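Local coordinates for 3-oxoacyl-[acyl-carrier-protein] synthase 2 (Rickettsia rickettsii, PDB 4JGA) that probably catalyses the decarboxylating condensation of malonyl-[acyl-carrier-protein] with a growing acyl chain, the elongation step of bacterial fatty acid synthesis, at residues A[335-340]-A[416-421]; A[304-309]-A[342-347]; A[326-329]-A[333-336]; A[371-376]-A[429-434]. All blocks are in the same frame, centred on the assembly; numbering follows the deposited sequence.

Interaction 1 (A[335-340]-A[416-421]); sequences GIELAA and LSNSFG. With K (potassium ion), chain C.
Glu337 of helix 331-345 reaches out to Asn418 and Phe420 on strand 414-421, joining a helix to the mixed sheet beside it in the thiolase fold of the beta-ketoacyl synthases. One hydrogen bond links the segments: Asn418 ND2 donates to Glu337 OE2 at 3.2 Å, almost straight at 172°. It uses the anti lone pair of OE2 and runs in the plane of the amide, although the carboxylate and amide planes are turned 38° apart. The carboxylate is gripped more firmly by the backbone, with His326 N bonded to OE2 and Gly327 N to OE1; Asn418 OD1 in turn is bonded to Ser428 OG. The van der Waals part belongs to Phe420. Glu337 CG lies in the ring plane at its edge, 3.9 Å from CE2, and Glu337 CD comes to 3.6 Å from the same Phe420 CE2. The chain of Glu337 is extended, with CG opposite the backbone N (chi1 -179°), carrying the carboxylate across. Metal coordination lies at the strand's edge, roughly at right angles to the direction of the helix, where Asn324, Ala325 and Glu372 complete the potassium site: Ser417 OG binds the ion at 2.9 Å and Asn418 O at 2.7 Å.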
loop_
_atom_site.group_PDB
_atom_site.type_symbol
_atom_site.label_atom_id
_atom_site.label_comp_id
_atom_site.label_asym_id
_atom_site.label_seq_id
_atom_site.Cartn_x
_atom_site.Cartn_y
_atom_site.Cartn_z
ATOM N N GLY A 335 18.233 -8.030 19.359
ATOM C CA GLY A 335 18.919 -7.309 20.427
ATOM C C GLY A 335 18.456 -5.874 20.530
ATOM O O GLY A 335 18.300 -5.347 21.615
ATOM N N ILE A 336 18.234 -5.246 19.383
ATOM C CA ILE A 336 17.747 -3.884 19.344
ATOM C C ILE A 336 16.350 -3.776 19.952
ATOM O O ILE A 336 16.086 -2.859 20.761
ATOM C CB ILE A 336 17.785 -3.341 17.909
ATOM C CG1 ILE A 336 19.253 -3.106 17.507
ATOM C CG2 ILE A 336 17.007 -2.053 17.795
ATOM C CD1 ILE A 336 19.452 -3.046 15.998
ATOM N N GLU A 337 15.477 -4.707 19.577
ATOM C CA GLU A 337 14.114 -4.729 20.120
ATOM C C GLU A 337 14.158 -5.014 21.624
ATOM O O GLU A 337 13.495 -4.350 22.407
ATOM C CB GLU A 337 13.235 -5.764 19.427
ATOM C CG GLU A 337 11.811 -5.756 19.976
ATOM C CD GLU A 337 10.868 -6.661 19.219
ATOM O OE1 GLU A 337 11.364 -7.630 18.614
ATOM O OE2 GLU A 337 9.626 -6.428 19.253
ATOM N N LEU A 338 14.972 -5.967 22.022
ATOM C CA LEU A 338 15.079 -6.277 23.441
ATOM C C LEU A 338 15.514 -5.046 24.262
ATOM O O LEU A 338 14.947 -4.774 25.328
ATOM C CB LEU A 338 16.051 -7.433 23.658
ATOM C CG LEU A 338 16.307 -7.813 25.112
ATOM C CD1 LEU A 338 15.079 -8.488 25.676
ATOM C CD2 LEU A 338 17.512 -8.713 25.248
ATOM N N ALA A 339 16.532 -4.328 23.787
ATOM C CA ALA A 339 17.064 -3.170 24.522
ATOM C C ALA A 339 16.019 -2.062 24.541
ATOM O O ALA A 339 15.802 -1.447 25.597
ATOM C CB ALA A 339 18.397 -2.682 23.948
ATOM N N ALA A 340 15.348 -1.826 23.419
ATOM C CA ALA A 340 14.260 -0.824 23.406
ATOM C C ALA A 340 13.102 -1.180 24.381
ATOM O O ALA A 340 12.628 -0.341 25.125
ATOM C CB ALA A 340 13.713 -0.628 21.989
ATOM N N LEU A 416 0.676 -5.199 23.978
ATOM C CA LEU A 416 1.396 -4.426 22.983
ATOM C C LEU A 416 1.952 -5.409 21.931
ATOM O O LEU A 416 2.547 -6.438 22.285
ATOM C CB LEU A 416 2.568 -3.659 23.631
ATOM C CG LEU A 416 3.568 -2.955 22.712
ATOM C CD1 LEU A 416 2.937 -1.745 22.061
ATOM C CD2 LEU A 416 4.798 -2.510 23.470
ATOM N N SER A 417 1.791 -5.072 20.654
ATOM C CA SER A 417 2.344 -5.883 19.576
ATOM C C SER A 417 3.131 -4.996 18.601
ATOM O O SER A 417 2.632 -3.999 18.121
ATOM C CB SER A 417 1.212 -6.620 18.825
ATOM O OG SER A 417 1.732 -7.464 17.808
ATOM N N ASN A 418 4.371 -5.397 18.334
ATOM C CA ASN A 418 5.286 -4.684 17.483
ATOM C C ASN A 418 5.487 -5.322 16.104
ATOM O O ASN A 418 5.512 -6.543 15.979
ATOM C CB ASN A 418 6.660 -4.626 18.157
ATOM C CG ASN A 418 6.673 -3.840 19.448
ATOM O OD1 ASN A 418 5.842 -2.966 19.694
ATOM N ND2 ASN A 418 7.622 -4.165 20.294
ATOM N N SER A 419 5.734 -4.471 15.110
ATOM C CA SER A 419 6.186 -4.905 13.786
ATOM C C SER A 419 7.107 -3.885 13.171
ATOM O O SER A 419 6.766 -2.681 13.130
ATOM C CB SER A 419 5.039 -5.046 12.801
ATOM O OG SER A 419 4.031 -5.885 13.289
ATOM N N PHE A 420 8.265 -4.353 12.697
ATOM C CA PHE A 420 9.268 -3.483 12.095
ATOM C C PHE A 420 9.587 -4.006 10.686
ATOM O O PHE A 420 9.469 -5.222 10.401
ATOM C CB PHE A 420 10.531 -3.418 12.969
ATOM C CG PHE A 420 10.252 -3.282 14.465
ATOM C CD1 PHE A 420 9.389 -2.296 14.946
ATOM C CD2 PHE A 420 10.880 -4.103 15.378
ATOM C CE1 PHE A 420 9.102 -2.181 16.297
ATOM C CE2 PHE A 420 10.612 -3.998 16.749
ATOM C CZ PHE A 420 9.734 -3.031 17.202
ATOM N N GLY A 421 9.946 -3.106 9.776
ATOM C CA GLY A 421 10.194 -3.542 8.414
ATOM C C GLY A 421 11.266 -2.768 7.737
ATOM O O GLY A 421 11.667 -1.693 8.202
HETATM K K K C . 4.272 -8.658 17.023
#

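Interaction 2 (A[304-309]-A[342-347]); sequences RAMRDA and QKLFLE
Met306, on helix 300-312, pushes its side chain against Leu344 and Phe345 near the C-terminal end of helix 331-345. Both helices pack on the sheet in the C-terminal half of the thiolase fold, with Met306 wedged between helix 331-345 and strand 414-421. Its CB makes the tightest approach of the contact, 3.4 Å from Leu344 CD2, closer than two carbons usually pack. CG leaves toward the sheet and lies against Asn418 and Leu416 of strand 414-421. The sulfur follows, with SD at the edge of the Phe345 ring and near its plane, 4.4 Å from CE2. There the chain bends (chi3 -72°), which turns the methyl back: Met306 CE ends 4.1 Å from Leu344 CD2 and also touches Ala340. Leu344 thus meets the methionine at both its root and its tip. The same methyl, Leu344 CD2, sits 3.9 Å from Arg307 N, so it also rests against the helix backbone. Arg307 adds little more, with CB 4.4 Å from Leu344 CD1. Its guanidinium leads away from the other helix and grips Asp308 OD1 side-on through NE and NH2, the NH2 bond measuring 2.9 Å. Between the two helices the contact is therefore wholly apolar: it rests on the fit of methyls, a thioether and a ring edge, while the charged groups of helix 300-312 point elsewhere, Arg307 to Asp308 and Arg304 to Ser175 O of the second subunit.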
loop_
_atom_site.group_PDB
_atom_site.type_symbol
_atom_site.label_atom_id
_atom_site.label_comp_id
_atom_site.label_asym_id
_atom_site.label_seq_id
_atom_site.Cartn_x
_atom_site.Cartn_y
_atom_site.Cartn_z
ATOM N N ARG A 304 10.162 4.619 19.894
ATOM C CA ARG A 304 9.145 5.627 19.725
ATOM C C ARG A 304 7.786 5.032 19.358
ATOM O O ARG A 304 6.780 5.501 19.831
ATOM C CB ARG A 304 9.572 6.653 18.676
ATOM C CG ARG A 304 10.683 7.597 19.159
ATOM C CD ARG A 304 11.266 8.402 18.004
ATOM N NE ARG A 304 10.198 9.093 17.314
ATOM C CZ ARG A 304 9.940 9.018 16.014
ATOM N NH1 ARG A 304 10.757 8.398 15.160
ATOM N NH2 ARG A 304 8.866 9.643 15.550
ATOM N N ALA A 305 7.751 4.042 18.478
ATOM C CA ALA A 305 6.476 3.437 18.108
ATOM C C ALA A 305 5.754 2.865 19.332
ATOM O O ALA A 305 4.557 3.074 19.505
ATOM C CB ALA A 305 6.670 2.363 17.073
ATOM N N MET A 306 6.496 2.139 20.168
ATOM C CA MET A 306 5.939 1.598 21.401
ATOM C C MET A 306 5.464 2.721 22.317
ATOM O O MET A 306 4.337 2.711 22.812
ATOM C CB MET A 306 6.962 0.719 22.137
ATOM C CG MET A 306 7.272 -0.572 21.383
ATOM S SD MET A 306 8.366 -1.660 22.316
ATOM C CE MET A 306 9.925 -0.769 22.187
ATOM N N ARG A 307 6.335 3.692 22.515
ATOM C CA ARG A 307 6.039 4.787 23.404
ATOM C C ARG A 307 4.799 5.548 22.946
ATOM O O ARG A 307 3.915 5.846 23.751
ATOM C CB ARG A 307 7.228 5.740 23.483
ATOM C CG ARG A 307 7.055 6.865 24.493
ATOM C CD ARG A 307 7.973 8.035 24.167
ATOM N NE ARG A 307 7.726 8.461 22.778
ATOM C CZ ARG A 307 8.533 9.261 22.085
ATOM N NH1 ARG A 307 9.634 9.746 22.635
ATOM N NH2 ARG A 307 8.220 9.582 20.837
ATOM N N ASP A 308 4.753 5.872 21.665
ATOM C CA ASP A 308 3.613 6.601 21.108
ATOM C C ASP A 308 2.306 5.792 21.150
ATOM O O ASP A 308 1.246 6.349 21.308
ATOM C CB ASP A 308 3.888 6.976 19.658
ATOM C CG ASP A 308 5.030 7.998 19.518
ATOM O OD1 ASP A 308 5.588 8.487 20.537
ATOM O OD2 ASP A 308 5.342 8.266 18.345
ATOM N N ALA A 309 2.407 4.486 20.991
ATOM C CA ALA A 309 1.215 3.650 20.981
ATOM C C ALA A 309 0.538 3.724 22.344
ATOM O O ALA A 309 -0.674 3.855 22.439
ATOM C CB ALA A 309 1.565 2.224 20.612
ATOM N N GLN A 342 13.318 -3.184 27.083
ATOM C CA GLN A 342 13.793 -3.093 28.466
ATOM C C GLN A 342 13.944 -1.627 28.942
ATOM O O GLN A 342 13.589 -1.305 30.069
ATOM C CB GLN A 342 15.040 -3.975 28.678
ATOM C CG GLN A 342 14.629 -5.436 28.583
ATOM C CD GLN A 342 15.710 -6.458 28.826
ATOM O OE1 GLN A 342 15.409 -7.582 29.226
ATOM N NE2 GLN A 342 16.959 -6.103 28.558
ATOM N N LYS A 343 14.415 -0.757 28.056
ATOM C CA LYS A 343 14.514 0.666 28.337
ATOM C C LYS A 343 13.156 1.196 28.734
ATOM O O LYS A 343 13.014 1.886 29.722
ATOM C CB LYS A 343 14.991 1.422 27.085
ATOM C CG LYS A 343 15.439 2.875 27.304
ATOM C CD LYS A 343 16.950 2.944 27.072
ATOM C CE LYS A 343 17.554 4.309 27.423
ATOM N NZ LYS A 343 17.875 4.424 28.859
ATOM N N LEU A 344 12.143 0.845 27.951
ATOM C CA LEU A 344 10.799 1.356 28.176
ATOM C C LEU A 344 10.078 0.701 29.366
ATOM O O LEU A 344 9.315 1.389 30.085
ATOM C CB LEU A 344 9.993 1.126 26.900
ATOM C CG LEU A 344 8.756 1.923 26.595
ATOM C CD1 LEU A 344 8.931 3.420 26.808
ATOM C CD2 LEU A 344 8.400 1.613 25.133
ATOM N N PHE A 345 10.325 -0.596 29.596
ATOM C CA PHE A 345 9.498 -1.365 30.525
ATOM C C PHE A 345 10.164 -1.875 31.783
ATOM O O PHE A 345 9.475 -2.136 32.774
ATOM C CB PHE A 345 8.883 -2.565 29.801
ATOM C CG PHE A 345 7.818 -2.186 28.814
ATOM C CD1 PHE A 345 6.531 -1.913 29.252
ATOM C CD2 PHE A 345 8.103 -2.100 27.460
ATOM C CE1 PHE A 345 5.551 -1.541 28.356
ATOM C CE2 PHE A 345 7.129 -1.731 26.551
ATOM C CZ PHE A 345 5.845 -1.465 26.990
ATOM N N LEU A 346 11.482 -2.018 31.784
ATOM C CA LEU A 346 12.118 -2.753 32.875
ATOM C C LEU A 346 11.887 -2.131 34.286
ATOM O O LEU A 346 11.511 -2.844 35.225
ATOM C CB LEU A 346 13.605 -2.964 32.560
ATOM C CG LEU A 346 14.434 -3.734 33.596
ATOM C CD1 LEU A 346 13.864 -5.135 33.799
ATOM C CD2 LEU A 346 15.903 -3.784 33.170
ATOM N N GLU A 347 12.067 -0.810 34.407
ATOM C CA GLU A 347 11.916 -0.113 35.695
ATOM C C GLU A 347 10.454 -0.087 36.137
ATOM O O GLU A 347 10.169 -0.349 37.288
ATOM C CB GLU A 347 12.504 1.329 35.660
#

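Interaction 3 (A[326-329]-A[333-336]); sequences HGTS and GDGI
Asp334 lays its carboxylate over the backbone of Thr328 and Ser329, in the loop that leads into helix 331-345. Its CG lies opposite its own carbonyl carbon (chi1 -74°), which swings the carboxylate back toward the 328-329 backbone. OD1 accepts a hydrogen bond from Ser329 N at 2.9 Å through its syn lone pair, bent to 136°. A water beside the loop accepts a hydrogen bond from Thr328 N at 2.8 Å. Its approach to Asp334 OD1 is too short to be trusted in detail, but the carboxylate may also reach the Thr328 peptide through this water. Asp334 OD2 packs 3.2 Å from Ser329 CA, and its stronger polar partner is Trp245 N. The loop is sharply turned to allow this: both Gly327 and Ser329 have positive phi, and the CA atoms of Gly327 and Asp334 come within 5.5 Å. Thr328 OG1 is bonded to Thr330, and Ser329 OG to Arg243 N. The His-Gly-Thr sequence is a familiar element of beta-ketoacyl synthases, and the rings of His363 and Phe420 meet that of His326. The loop runs from strand 322-324 into helix 331-345; that strand lies between strands 414-421 and 353-355 in the mixed sheet.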
loop_
_atom_site.group_PDB
_atom_site.type_symbol
_atom_site.label_atom_id
_atom_site.label_comp_id
_atom_site.label_asym_id
_atom_site.label_seq_id
_atom_site.Cartn_x
_atom_site.Cartn_y
_atom_site.Cartn_z
ATOM N N HIS A 326 8.182 -8.258 17.642
ATOM C CA HIS A 326 8.511 -8.518 16.273
ATOM C C HIS A 326 9.402 -9.764 16.221
ATOM O O HIS A 326 9.039 -10.759 15.591
ATOM C CB HIS A 326 9.203 -7.318 15.637
ATOM C CG HIS A 326 9.329 -7.435 14.151
ATOM N ND1 HIS A 326 8.257 -7.745 13.341
ATOM C CD2 HIS A 326 10.394 -7.285 13.327
ATOM C CE1 HIS A 326 8.648 -7.767 12.078
ATOM N NE2 HIS A 326 9.944 -7.491 12.042
ATOM N N GLY A 327 10.498 -9.741 16.983
ATOM C CA GLY A 327 11.231 -10.955 17.347
ATOM C C GLY A 327 11.498 -11.958 16.241
ATOM O O GLY A 327 10.977 -13.101 16.268
ATOM N N THR A 328 12.292 -11.546 15.249
ATOM C CA THR A 328 12.453 -12.347 14.033
ATOM C C THR A 328 13.540 -13.414 14.059
ATOM O O THR A 328 13.587 -14.240 13.150
ATOM C CB THR A 328 12.714 -11.455 12.783
ATOM O OG1 THR A 328 14.000 -10.859 12.886
ATOM C CG2 THR A 328 11.673 -10.395 12.690
ATOM N N SER A 329 14.360 -13.445 15.102
ATOM C CA SER A 329 15.528 -14.373 15.202
ATOM C C SER A 329 16.772 -13.885 14.429
ATOM O O SER A 329 17.569 -14.688 13.950
ATOM C CB SER A 329 15.172 -15.818 14.785
ATOM O OG SER A 329 16.121 -16.728 15.306
ATOM N N GLY A 333 18.613 -7.268 15.055
ATOM C CA GLY A 333 17.201 -6.926 15.291
ATOM C C GLY A 333 16.665 -7.379 16.643
ATOM O O GLY A 333 16.004 -6.598 17.344
ATOM N N ASP A 334 16.904 -8.637 17.006
ATOM C CA ASP A 334 16.355 -9.141 18.273
ATOM C C ASP A 334 16.942 -8.329 19.430
ATOM O O ASP A 334 16.251 -7.989 20.352
ATOM C CB ASP A 334 16.683 -10.614 18.507
ATOM C CG ASP A 334 15.884 -11.569 17.643
ATOM O OD1 ASP A 334 15.156 -11.169 16.703
ATOM O OD2 ASP A 334 16.028 -12.791 17.901
ATOM N N GLY A 335 18.233 -8.030 19.359
ATOM C CA GLY A 335 18.919 -7.309 20.427
ATOM C C GLY A 335 18.456 -5.874 20.530
ATOM O O GLY A 335 18.300 -5.347 21.615
ATOM N N ILE A 336 18.234 -5.246 19.383
ATOM C CA ILE A 336 17.747 -3.884 19.344
ATOM C C ILE A 336 16.350 -3.776 19.952
ATOM O O ILE A 336 16.086 -2.859 20.761
ATOM C CB ILE A 336 17.785 -3.341 17.909
ATOM C CG1 ILE A 336 19.253 -3.106 17.507
ATOM C CG2 ILE A 336 17.007 -2.053 17.795
ATOM C CD1 ILE A 336 19.452 -3.046 15.998
HETATM O O HOH W 1 13.896 -9.292 15.529
#

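Interaction 4 (A[371-376]-A[429-434]); sequences VEFIFS and LVIKSI. With K (potassium ion), chain C.
Phe373 and Ser376 of helix 368-382 face Leu429 and Ile431 of strand 425-432, across segment axes 9.9 Å apart that run nearly parallel, at 26°. This is a buried helix of the thiolase fold, packed against sheet strand 425-432. Along the helix, Glu372 comes first and turns from the strand to the metal: its OE1 binds potassium at 2.6 Å, while OE2 forms a salt bridge with Lys358. Phe373 comes next and carries most of the contact. With CG opposite the backbone N (chi1 178°), its ring reaches the strand and takes Ile431 CD1 over one face, a CH-pi contact 3.7 Å from the ring centroid and 26° off the normal. Leu429 CD1 approaches the ring obliquely, 3.7 Å from Phe373 CD2. A turn later, Ser376 offers its CB to Ile431 CD1 at 4.1 Å. Its hydroxyl is spent within the helix: OG donates to Glu372 O at 2.8 Å, and Ser376 N reaches the same oxygen from the opposite face of the carbonyl plane. With that serine satisfied internally, helix and strand meet through carbon alone, and the buried charge of Glu372 is probably balanced by the potassium ion and Lys358.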
loop_
_atom_site.group_PDB
_atom_site.type_symbol
_atom_site.label_atom_id
_atom_site.label_comp_id
_atom_site.label_asym_id
_atom_site.label_seq_id
_atom_site.Cartn_x
_atom_site.Cartn_y
_atom_site.Cartn_z
ATOM N N VAL A 371 -1.439 -11.312 11.782
ATOM C CA VAL A 371 -1.430 -12.590 12.463
ATOM C C VAL A 371 -1.100 -12.407 13.959
ATOM O O VAL A 371 -1.747 -12.971 14.853
ATOM C CB VAL A 371 -0.447 -13.563 11.754
ATOM C CG1 VAL A 371 -0.220 -14.809 12.571
ATOM C CG2 VAL A 371 -1.007 -13.984 10.392
ATOM N N GLU A 372 -0.069 -11.622 14.241
ATOM C CA GLU A 372 0.370 -11.447 15.609
ATOM C C GLU A 372 -0.606 -10.587 16.445
ATOM O O GLU A 372 -0.737 -10.785 17.664
ATOM C CB GLU A 372 1.770 -10.859 15.605
ATOM C CG GLU A 372 2.803 -11.914 15.231
ATOM C CD GLU A 372 4.086 -11.353 14.622
ATOM O OE1 GLU A 372 4.373 -10.142 14.845
ATOM O OE2 GLU A 372 4.813 -12.143 13.942
ATOM N N PHE A 373 -1.271 -9.649 15.789
ATOM C CA PHE A 373 -2.366 -8.897 16.388
ATOM C C PHE A 373 -3.492 -9.835 16.850
ATOM O O PHE A 373 -4.048 -9.680 17.928
ATOM C CB PHE A 373 -2.899 -7.872 15.389
ATOM C CG PHE A 373 -4.067 -7.056 15.894
ATOM C CD1 PHE A 373 -5.357 -7.492 15.710
ATOM C CD2 PHE A 373 -3.856 -5.851 16.562
ATOM C CE1 PHE A 373 -6.447 -6.759 16.159
ATOM C CE2 PHE A 373 -4.933 -5.106 17.013
ATOM C CZ PHE A 373 -6.241 -5.555 16.812
ATOM N N ILE A 374 -3.826 -10.805 16.002
ATOM C CA ILE A 374 -4.795 -11.833 16.358
ATOM C C ILE A 374 -4.339 -12.680 17.555
ATOM O O ILE A 374 -5.115 -12.884 18.521
ATOM C CB ILE A 374 -5.126 -12.678 15.129
ATOM C CG1 ILE A 374 -5.918 -11.814 14.129
ATOM C CG2 ILE A 374 -5.924 -13.913 15.517
ATOM C CD1 ILE A 374 -6.053 -12.365 12.719
ATOM N N PHE A 375 -3.092 -13.148 17.529
ATOM C CA PHE A 375 -2.545 -13.891 18.683
ATOM C C PHE A 375 -2.648 -13.064 19.955
ATOM O O PHE A 375 -2.947 -13.606 21.031
ATOM C CB PHE A 375 -1.091 -14.331 18.458
ATOM C CG PHE A 375 -0.900 -15.322 17.338
ATOM C CD1 PHE A 375 -1.919 -16.140 16.904
ATOM C CD2 PHE A 375 0.343 -15.443 16.725
ATOM C CE1 PHE A 375 -1.702 -17.062 15.898
ATOM C CE2 PHE A 375 0.567 -16.359 15.690
ATOM C CZ PHE A 375 -0.461 -17.169 15.291
ATOM N N SER A 376 -2.421 -11.754 19.818
ATOM C CA SER A 376 -2.479 -10.821 20.944
ATOM C C SER A 376 -3.889 -10.738 21.555
ATOM O O SER A 376 -4.054 -10.804 22.789
ATOM C CB SER A 376 -1.966 -9.437 20.525
ATOM O OG SER A 376 -0.577 -9.473 20.157
ATOM N N LEU A 429 0.872 -1.627 18.111
ATOM C CA LEU A 429 -0.537 -1.601 18.411
ATOM C C LEU A 429 -0.769 -2.015 19.874
ATOM O O LEU A 429 -0.117 -2.936 20.369
ATOM C CB LEU A 429 -1.275 -2.549 17.474
ATOM C CG LEU A 429 -1.340 -2.082 16.009
ATOM C CD1 LEU A 429 -1.724 -3.251 15.077
ATOM C CD2 LEU A 429 -2.284 -0.895 15.866
ATOM N N VAL A 430 -1.680 -1.316 20.543
ATOM C CA VAL A 430 -2.104 -1.664 21.890
ATOM C C VAL A 430 -3.592 -2.054 21.889
ATOM O O VAL A 430 -4.462 -1.326 21.384
ATOM C CB VAL A 430 -1.887 -0.521 22.902
ATOM C CG1 VAL A 430 -2.451 -0.892 24.279
ATOM C CG2 VAL A 430 -0.421 -0.182 23.002
ATOM N N ILE A 431 -3.868 -3.190 22.524
ATOM C CA ILE A 431 -5.199 -3.722 22.642
ATOM C C ILE A 431 -5.496 -3.899 24.111
ATOM O O ILE A 431 -4.620 -4.279 24.888
ATOM C CB ILE A 431 -5.276 -5.126 22.037
ATOM C CG1 ILE A 431 -4.965 -5.072 20.559
ATOM C CG2 ILE A 431 -6.678 -5.697 22.200
ATOM C CD1 ILE A 431 -4.775 -6.499 20.005
ATOM N N LYS A 432 -6.740 -3.678 24.489
ATOM C CA LYS A 432 -7.127 -3.953 25.840
ATOM C C LYS A 432 -8.371 -4.816 25.897
ATOM O O LYS A 432 -9.203 -4.790 25.026
ATOM C CB LYS A 432 -7.259 -2.650 26.644
ATOM C CG LYS A 432 -8.628 -2.057 26.642
ATOM C CD LYS A 432 -8.755 -0.903 27.590
ATOM C CE LYS A 432 -10.137 -0.303 27.437
ATOM N NZ LYS A 432 -10.523 0.620 28.534
ATOM N N SER A 433 -8.483 -5.577 26.959
ATOM C CA SER A 433 -9.694 -6.293 27.255
ATOM C C SER A 433 -10.840 -5.307 27.419
ATOM O O SER A 433 -10.686 -4.245 28.033
ATOM C CB SER A 433 -9.535 -7.086 28.549
ATOM O OG SER A 433 -10.790 -7.329 29.091
ATOM N N ILE A 434 -11.985 -5.667 26.866
ATOM C CA ILE A 434 -13.159 -4.814 26.902
ATOM C C ILE A 434 -13.775 -4.751 28.305
ATOM O O ILE A 434 -14.496 -3.803 28.623
ATOM C CB ILE A 434 -14.171 -5.268 25.835
ATOM C CG1 ILE A 434 -15.060 -4.099 25.396
ATOM C CG2 ILE A 434 -14.966 -6.474 26.318
ATOM C CD1 ILE A 434 -14.331 -2.907 24.780
HETATM K K K C . 4.272 -8.658 17.023
#

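From the N terminus, helix 300-312 opens interaction 2. Before that contact closes, interaction 3 makes a short loop of its own, tying the turn after strand 322-324 to the beginning of helix 331-345. Interaction 1 then starts where interaction 3 ends, sharing Gly335 and Ile336, and interaction 2 closes farther along the same helix. Interaction 4 opens at 371-376; interaction 1 closes on strand 414-421, and interaction 4 on the next strand, 425-432. Interaction 1 thus crosses both 2 and 4, which follow one another in series. Together they set helices on the two sides of neighbouring strands, and interactions 1 and 4 meet at the potassium ion.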